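Local structure of protein LURP-one-related 15 (Arabidopsis thaliana, 1ZXU) at residues A[32-42]-A[187-198]; A[151-159]-A[166-174]. The protein is of unknown function but might be related to the phospholipid scramblase and tubby-like superfamily of membrane-tethered transcription factors. One frame throughout, in Å; residues are numbered along the deposited sequence.

Contact 1 (A[32-42]-A[187-198]); sequences YCAPYPIDMAI and FSVTVYPNVDYA
Ile38 and Val191 form an antiparallel hydrogen-bonded pair where strands 38-42 and 187-191, the first and last along the chain, meet and close the barrel of this LURP-one-related domain. Backbone bonds make the seam: Val191 N gives a nearly straight bond (176°) to Ile38 O at 2.7 Å, Ile38 N returns to Val191 O, and Met40 and Val189 exchange a second pair. Beyond the strands, two single backbone bonds tie the loop before Ile38 to the turn and helix start after Val191: Asn194 N to Ala34 O and Tyr197 N to Tyr32 O. A water joins Ile42 N to Phe187 O.

At the start of helix 197-211, Tyr197 CG lies between its backbone N and carbonyl carbon (chi1 72°), placing the ring beside Tyr32 and Met40. The Tyr32 ring turns its edge to the face of Tyr197, the planes 83° apart, while the methyl of Ala198 covers one Tyr32 face (CH-pi). Ile38 CD1 touches Tyr197 CD2, and selenomethionine Met40 SE approaches the same ring obliquely.

OD2 of Asp196, the N-cap, accepts from Val28 N; OD1 accepts a weak capping bond from Ala198 N and another bond from Phe199 N, and lies 3.3 Å from Tyr32 CB.

Contact 2 (A[151-159]-A[166-174]); sequences SWLERSCVV and AIVAQMHRK
Selenomethionine Met171 fills the tight part of this contact, its side chain lying against Arg155, Cys157 and Trp152. CG stands anti to the backbone N (chi1 -165°), and a bend at chi3 (-79°) brings the methyl CE to 3.6 Å from Trp152 CZ3; SE lies oblique to the indole in a Met-aromatic contact and 4.0 Å from Cys157 SG. Phe187 meets the indole edge-to-face. Arg155 NH1 sits above one face of the same indole and bonds to Trp152 O from above the carbonyl plane, while its NE is held by Asn186.

Strands 158-161 and 167-173 form a beta hairpin with a classic bulge: Val168 and Ala169 both face Val159, whose O accepts from Val168 N at 2.8 Å and weakly from Ala169 N. Val159 CG1 packs on Val168 CG2 at 3.6 Å, on the buried side. Farther along, Met171 N bonds to Cys157 O with a 170° N-H...O angle.

The opposite face, with Val158 and Gln170, is partly open to solvent, although Gln170 NE2 still comes within 3.2 Å of Val158 CG2; NE2 bonds in plane to a lone pair of Met171 O. At the exposed end, Arg173 meets Arg155 through aliphatic carbons, CB to CB at 3.7 Å.

Overall arrangement
The two contacts lie about 12 Å apart, centre to centre, on one antiparallel sheet whose strands follow chain order. Contact 2 pairs the tenth and eleventh strands; contact 1 joins the twelfth to the first, so contact 2 is nested inside the loop that contact 1 closes. Neighbouring strands 167-173 and 187-191 bind the two through probable hydrogen bonds, Thr190 N to Gln170 O and His172 N to Ser188 O. Helix 197-211 starts within contact 1, packs on Val189 and Ile42 of it, and reaches Trp152 and Val159 of contact 2. Contact 1 closes the barrel and contact 2 forms the adjoining hairpin, consistent with the barrel-round-a-helix fold of the Tubby_C clan.

Contact 1 (A[32-42]-A[187-198])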
# COMPACT_ATOMS: atom_id res chain seq x y z
N TYR A 32 4.73 -10.97 5.14
CA TYR A 32 4.62 -9.55 5.46
C TYR A 32 3.68 -9.32 6.62
O TYR A 32 3.19 -8.23 6.82
CB TYR A 32 4.15 -8.80 4.20
CG TYR A 32 5.18 -8.84 3.11
CD1 TYR A 32 6.40 -8.22 3.25
CD2 TYR A 32 4.92 -9.53 1.96
CE1 TYR A 32 7.34 -8.31 2.24
CE2 TYR A 32 5.84 -9.62 0.95
CZ TYR A 32 7.03 -9.01 1.10
OH TYR A 32 7.92 -9.13 0.05
N CYS A 33 3.46 -10.33 7.45
CA CYS A 33 2.54 -10.20 8.60
C CYS A 33 3.33 -10.41 9.87
O CYS A 33 3.62 -11.55 10.22
CB CYS A 33 1.39 -11.21 8.49
SG CYS A 33 0.32 -11.02 7.05
N ALA A 34 3.74 -9.33 10.52
CA ALA A 34 4.55 -9.36 11.77
C ALA A 34 3.67 -9.41 13.03
O ALA A 34 2.54 -8.92 13.02
CB ALA A 34 5.46 -8.14 11.83
N PRO A 35 4.17 -10.02 14.13
CA PRO A 35 3.43 -10.17 15.38
C PRO A 35 3.39 -8.93 16.27
O PRO A 35 2.74 -8.96 17.33
CB PRO A 35 4.22 -11.27 16.11
CG PRO A 35 5.58 -11.16 15.59
CD PRO A 35 5.50 -10.67 14.18
N TYR A 36 4.08 -7.87 15.87
CA TYR A 36 4.05 -6.61 16.62
C TYR A 36 3.63 -5.51 15.62
O TYR A 36 3.77 -5.71 14.40
CB TYR A 36 5.43 -6.28 17.21
CG TYR A 36 6.53 -6.72 16.28
CD1 TYR A 36 6.98 -5.89 15.25
CD2 TYR A 36 7.10 -8.00 16.41
CE1 TYR A 36 7.96 -6.32 14.36
CE2 TYR A 36 8.09 -8.43 15.54
CZ TYR A 36 8.50 -7.59 14.51
OH TYR A 36 9.48 -8.02 13.64
N PRO A 37 3.12 -4.39 16.13
CA PRO A 37 2.93 -3.22 15.25
C PRO A 37 4.23 -2.71 14.65
O PRO A 37 5.29 -2.72 15.29
CB PRO A 37 2.27 -2.19 16.16
CG PRO A 37 1.63 -3.05 17.28
CD PRO A 37 2.66 -4.12 17.51
N ILE A 38 4.14 -2.22 13.42
CA ILE A 38 5.26 -1.65 12.68
C ILE A 38 4.81 -0.27 12.21
O ILE A 38 3.68 -0.16 11.72
CB ILE A 38 5.51 -2.49 11.41
CG1 ILE A 38 6.17 -3.82 11.80
CG2 ILE A 38 6.37 -1.72 10.38
CD1 ILE A 38 6.35 -4.75 10.59
N ASP A 39 5.66 0.75 12.36
CA ASP A 39 5.35 2.10 11.87
C ASP A 39 6.16 2.29 10.61
O ASP A 39 7.35 1.98 10.62
CB ASP A 39 5.75 3.18 12.84
CG ASP A 39 4.69 3.41 13.92
OD1 ASP A 39 3.77 2.59 14.05
OD2 ASP A 39 4.78 4.41 14.64
N MSE A 40 5.51 2.69 9.53
CA MSE A 40 6.24 2.92 8.27
C MSE A 40 6.21 4.37 7.92
O MSE A 40 5.29 5.11 8.32
CB MSE A 40 5.62 2.12 7.12
CG MSE A 40 5.44 0.65 7.43
SE MSE A 40 4.81 -0.37 5.89
CE MSE A 40 3.48 0.89 5.36
N ALA A 41 7.20 4.84 7.14
CA ALA A 41 7.22 6.25 6.77
C ALA A 41 7.85 6.38 5.39
O ALA A 41 8.54 5.44 4.95
CB ALA A 41 8.07 7.03 7.80
N ILE A 42 7.61 7.51 4.72
CA ILE A 42 8.16 7.80 3.38
C ILE A 42 9.40 8.69 3.52
O ILE A 42 9.43 9.69 4.29
CB ILE A 42 7.11 8.55 2.49
CG1 ILE A 42 6.00 7.58 2.07
CG2 ILE A 42 7.76 9.20 1.24
CD1 ILE A 42 4.84 8.23 1.29
N PHE A 187 4.60 12.12 8.54
CA PHE A 187 3.67 11.19 9.14
C PHE A 187 4.29 9.81 9.23
O PHE A 187 5.33 9.53 8.59
CB PHE A 187 2.43 11.11 8.27
CG PHE A 187 2.65 10.41 6.93
CD1 PHE A 187 2.50 9.02 6.82
CD2 PHE A 187 2.95 11.15 5.79
CE1 PHE A 187 2.69 8.37 5.56
CE2 PHE A 187 3.12 10.54 4.55
CZ PHE A 187 3.00 9.16 4.42
N SER A 188 3.65 8.96 10.02
CA SER A 188 3.95 7.53 9.93
C SER A 188 2.67 6.77 9.84
O SER A 188 1.60 7.34 10.07
CB SER A 188 4.76 7.03 11.11
OG SER A 188 4.03 7.20 12.31
N VAL A 189 2.76 5.52 9.38
CA VAL A 189 1.56 4.70 9.34
C VAL A 189 1.83 3.47 10.23
O VAL A 189 2.75 2.73 10.00
CB VAL A 189 1.24 4.21 7.92
CG1 VAL A 189 0.02 3.27 7.92
CG2 VAL A 189 0.89 5.37 7.00
N THR A 190 1.00 3.29 11.26
CA THR A 190 1.06 2.06 12.10
C THR A 190 0.33 0.94 11.41
O THR A 190 -0.86 1.09 11.07
CB THR A 190 0.46 2.29 13.49
OG1 THR A 190 1.16 3.37 14.12
CG2 THR A 190 0.57 0.97 14.32
N VAL A 191 1.03 -0.17 11.18
CA VAL A 191 0.36 -1.38 10.69
C VAL A 191 0.19 -2.30 11.90
O VAL A 191 1.18 -2.63 12.62
CB VAL A 191 1.28 -2.09 9.69
CG1 VAL A 191 0.71 -3.43 9.25
CG2 VAL A 191 1.58 -1.12 8.52
N TYR A 192 -1.03 -2.73 12.14
CA TYR A 192 -1.25 -3.49 13.38
C TYR A 192 -0.79 -4.93 13.25
O TYR A 192 -0.53 -5.42 12.15
CB TYR A 192 -2.74 -3.34 13.79
CG TYR A 192 -2.94 -1.91 14.30
CD1 TYR A 192 -2.45 -1.54 15.59
CD2 TYR A 192 -3.53 -0.93 13.51
CE1 TYR A 192 -2.60 -0.25 16.06
CE2 TYR A 192 -3.71 0.40 14.01
CZ TYR A 192 -3.23 0.71 15.27
OH TYR A 192 -3.37 1.99 15.74
N PRO A 193 -0.69 -5.65 14.38
CA PRO A 193 -0.15 -7.00 14.30
C PRO A 193 -0.90 -7.91 13.36
O PRO A 193 -2.14 -7.90 13.27
CB PRO A 193 -0.28 -7.49 15.78
CG PRO A 193 -0.19 -6.24 16.58
CD PRO A 193 -1.04 -5.29 15.77
N ASN A 194 -0.14 -8.71 12.60
CA ASN A 194 -0.67 -9.69 11.65
C ASN A 194 -1.38 -9.13 10.42
O ASN A 194 -2.07 -9.83 9.70
CB ASN A 194 -1.59 -10.73 12.37
CG ASN A 194 -0.85 -11.46 13.46
OD1 ASN A 194 -1.29 -11.49 14.61
ND2 ASN A 194 0.29 -12.02 13.12
N VAL A 195 -1.26 -7.82 10.22
CA VAL A 195 -1.75 -7.22 9.00
C VAL A 195 -0.58 -7.18 7.99
O VAL A 195 0.56 -6.88 8.36
CB VAL A 195 -2.18 -5.78 9.33
CG1 VAL A 195 -2.52 -4.95 8.06
CG2 VAL A 195 -3.40 -5.80 10.27
N ASP A 196 -0.90 -7.40 6.73
CA ASP A 196 0.12 -7.50 5.68
C ASP A 196 0.69 -6.12 5.41
O ASP A 196 -0.02 -5.24 4.90
CB ASP A 196 -0.58 -8.08 4.47
CG ASP A 196 0.36 -8.39 3.32
OD1 ASP A 196 1.26 -7.57 3.07
OD2 ASP A 196 0.15 -9.43 2.66
N TYR A 197 1.96 -5.90 5.77
CA TYR A 197 2.48 -4.52 5.64
C TYR A 197 2.85 -4.18 4.18
O TYR A 197 3.02 -2.99 3.83
CB TYR A 197 3.60 -4.21 6.67
CG TYR A 197 4.96 -4.88 6.44
CD1 TYR A 197 5.84 -4.39 5.45
CD2 TYR A 197 5.35 -5.95 7.27
CE1 TYR A 197 7.11 -4.97 5.28
CE2 TYR A 197 6.62 -6.52 7.10
CZ TYR A 197 7.47 -6.03 6.08
OH TYR A 197 8.74 -6.59 5.88
N ALA A 198 2.98 -5.19 3.32
CA ALA A 198 3.20 -4.88 1.88
C ALA A 198 1.88 -4.38 1.31
O ALA A 198 1.82 -3.43 0.55
CB ALA A 198 3.71 -6.08 1.10
O HOH W 1 2.81 -6.68 9.81
O HOH W 2 2.57 -5.18 11.97
O HOH W 3 5.88 9.32 5.93

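Contact 2 (A[151-159]-A[166-174])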
# COMPACT_ATOMS: atom_id res chain seq x y z
N SER A 151 -8.12 11.59 5.93
CA SER A 151 -7.53 12.53 4.95
C SER A 151 -6.01 12.45 4.84
O SER A 151 -5.33 12.53 5.85
CB SER A 151 -7.95 13.96 5.31
OG SER A 151 -7.15 14.91 4.64
N TRP A 152 -5.50 12.28 3.61
CA TRP A 152 -4.06 12.29 3.35
C TRP A 152 -3.46 13.58 3.82
O TRP A 152 -2.46 13.58 4.52
CB TRP A 152 -3.76 12.07 1.85
CG TRP A 152 -2.34 12.16 1.45
CD1 TRP A 152 -1.72 13.22 0.85
CD2 TRP A 152 -1.35 11.13 1.57
NE1 TRP A 152 -0.38 12.90 0.61
CE2 TRP A 152 -0.15 11.63 1.04
CE3 TRP A 152 -1.37 9.83 2.09
CZ2 TRP A 152 1.03 10.88 1.02
CZ3 TRP A 152 -0.21 9.08 2.06
CH2 TRP A 152 0.97 9.60 1.51
N LEU A 153 -4.08 14.70 3.45
CA LEU A 153 -3.49 15.99 3.79
C LEU A 153 -3.52 16.29 5.31
O LEU A 153 -2.61 16.96 5.82
CB LEU A 153 -4.10 17.12 2.95
CG LEU A 153 -3.79 17.10 1.44
CD1 LEU A 153 -4.66 18.09 0.66
CD2 LEU A 153 -2.33 17.31 1.14
N GLU A 154 -4.49 15.75 6.04
CA GLU A 154 -4.51 15.86 7.50
C GLU A 154 -3.67 14.79 8.24
O GLU A 154 -3.45 14.85 9.46
CB GLU A 154 -5.97 15.84 8.02
CG GLU A 154 -6.67 17.17 7.74
CD GLU A 154 -8.16 17.17 8.13
OE1 GLU A 154 -8.49 16.75 9.27
OE2 GLU A 154 -8.99 17.59 7.28
N ARG A 155 -3.14 13.83 7.46
CA ARG A 155 -2.38 12.71 8.04
C ARG A 155 -3.26 11.84 8.95
O ARG A 155 -2.77 11.32 9.97
CB ARG A 155 -1.05 13.11 8.75
CG ARG A 155 -0.08 13.99 7.95
CD ARG A 155 -0.03 13.57 6.47
NE ARG A 155 1.08 14.17 5.72
CZ ARG A 155 1.29 14.03 4.43
NH1 ARG A 155 0.42 13.36 3.69
NH2 ARG A 155 2.38 14.57 3.88
N SER A 156 -4.51 11.65 8.51
CA SER A 156 -5.47 10.92 9.34
C SER A 156 -6.08 9.67 8.72
O SER A 156 -7.07 9.13 9.26
CB SER A 156 -6.61 11.84 9.78
OG SER A 156 -7.33 12.34 8.68
N CYS A 157 -5.52 9.22 7.60
CA CYS A 157 -6.03 8.02 6.94
C CYS A 157 -6.06 6.83 7.86
O CYS A 157 -5.15 6.61 8.65
CB CYS A 157 -5.13 7.67 5.75
SG CYS A 157 -5.17 9.01 4.46
N VAL A 158 -7.14 6.08 7.75
CA VAL A 158 -7.32 4.85 8.54
C VAL A 158 -7.77 3.80 7.52
O VAL A 158 -8.63 4.07 6.68
CB VAL A 158 -8.41 5.02 9.61
CG1 VAL A 158 -8.53 3.75 10.37
CG2 VAL A 158 -8.03 6.19 10.57
N VAL A 159 -7.17 2.61 7.61
CA VAL A 159 -7.58 1.49 6.77
C VAL A 159 -8.38 0.52 7.65
O VAL A 159 -7.89 0.11 8.73
CB VAL A 159 -6.35 0.72 6.21
CG1 VAL A 159 -6.78 -0.30 5.16
CG2 VAL A 159 -5.35 1.70 5.52
N ALA A 166 -12.72 -3.63 11.39
CA ALA A 166 -11.58 -3.59 12.33
C ALA A 166 -10.54 -2.66 11.68
O ALA A 166 -10.34 -2.75 10.48
CB ALA A 166 -10.99 -4.95 12.49
N ILE A 167 -9.91 -1.81 12.45
CA ILE A 167 -8.77 -0.96 11.91
C ILE A 167 -7.57 -1.88 11.73
O ILE A 167 -7.16 -2.59 12.64
CB ILE A 167 -8.39 0.13 12.89
CG1 ILE A 167 -9.50 1.16 12.96
CG2 ILE A 167 -7.09 0.87 12.47
CD1 ILE A 167 -9.34 2.07 14.16
N VAL A 168 -6.99 -1.84 10.51
CA VAL A 168 -5.77 -2.60 10.22
C VAL A 168 -4.51 -1.71 10.12
O VAL A 168 -3.41 -2.23 10.23
CB VAL A 168 -5.90 -3.51 8.97
CG1 VAL A 168 -7.04 -4.57 9.19
CG2 VAL A 168 -6.18 -2.72 7.77
N ALA A 169 -4.72 -0.42 9.88
CA ALA A 169 -3.62 0.54 9.84
C ALA A 169 -4.10 1.94 10.10
O ALA A 169 -5.24 2.27 9.76
CB ALA A 169 -2.88 0.50 8.50
N GLN A 170 -3.22 2.73 10.67
CA GLN A 170 -3.59 4.10 11.03
C GLN A 170 -2.44 5.09 10.81
O GLN A 170 -1.35 4.87 11.31
CB GLN A 170 -3.95 4.06 12.54
CG GLN A 170 -4.03 5.39 13.24
CD GLN A 170 -5.40 5.93 13.18
OE1 GLN A 170 -6.31 5.33 13.75
NE2 GLN A 170 -5.60 7.04 12.43
N MSE A 171 -2.72 6.17 10.09
CA MSE A 171 -1.77 7.24 9.90
C MSE A 171 -1.74 8.21 11.10
O MSE A 171 -2.78 8.42 11.76
CB MSE A 171 -2.16 8.00 8.62
CG MSE A 171 -1.07 8.91 8.11
SE MSE A 171 -1.67 9.54 6.39
CE MSE A 171 -1.19 7.95 5.35
N HIS A 172 -0.55 8.74 11.40
CA HIS A 172 -0.35 9.75 12.49
C HIS A 172 0.53 10.84 11.95
O HIS A 172 1.49 10.56 11.25
CB HIS A 172 0.46 9.18 13.67
CG HIS A 172 0.07 7.81 14.08
ND1 HIS A 172 0.75 6.69 13.67
CD2 HIS A 172 -0.92 7.39 14.91
CE1 HIS A 172 0.18 5.62 14.21
NE2 HIS A 172 -0.84 6.02 14.96
N ARG A 173 0.22 12.09 12.29
CA ARG A 173 1.04 13.23 11.86
C ARG A 173 2.23 13.30 12.76
O ARG A 173 2.09 13.09 13.96
CB ARG A 173 0.25 14.56 11.95
CG ARG A 173 1.07 15.71 11.39
CD ARG A 173 0.21 16.88 10.94
NE ARG A 173 -0.40 17.57 12.06
CZ ARG A 173 0.15 18.59 12.72
NH1 ARG A 173 1.35 19.05 12.39
NH2 ARG A 173 -0.51 19.14 13.74
N LYS A 174 3.40 13.59 12.17
CA LYS A 174 4.65 13.89 12.89
C LYS A 174 4.97 15.39 12.79
O LYS A 174 4.55 16.10 11.85
CB LYS A 174 5.84 13.08 12.33
CG LYS A 174 5.75 11.55 12.48
CD LYS A 174 6.27 11.05 13.83
CE LYS A 174 5.15 10.85 14.84
NZ LYS A 174 4.47 9.52 14.62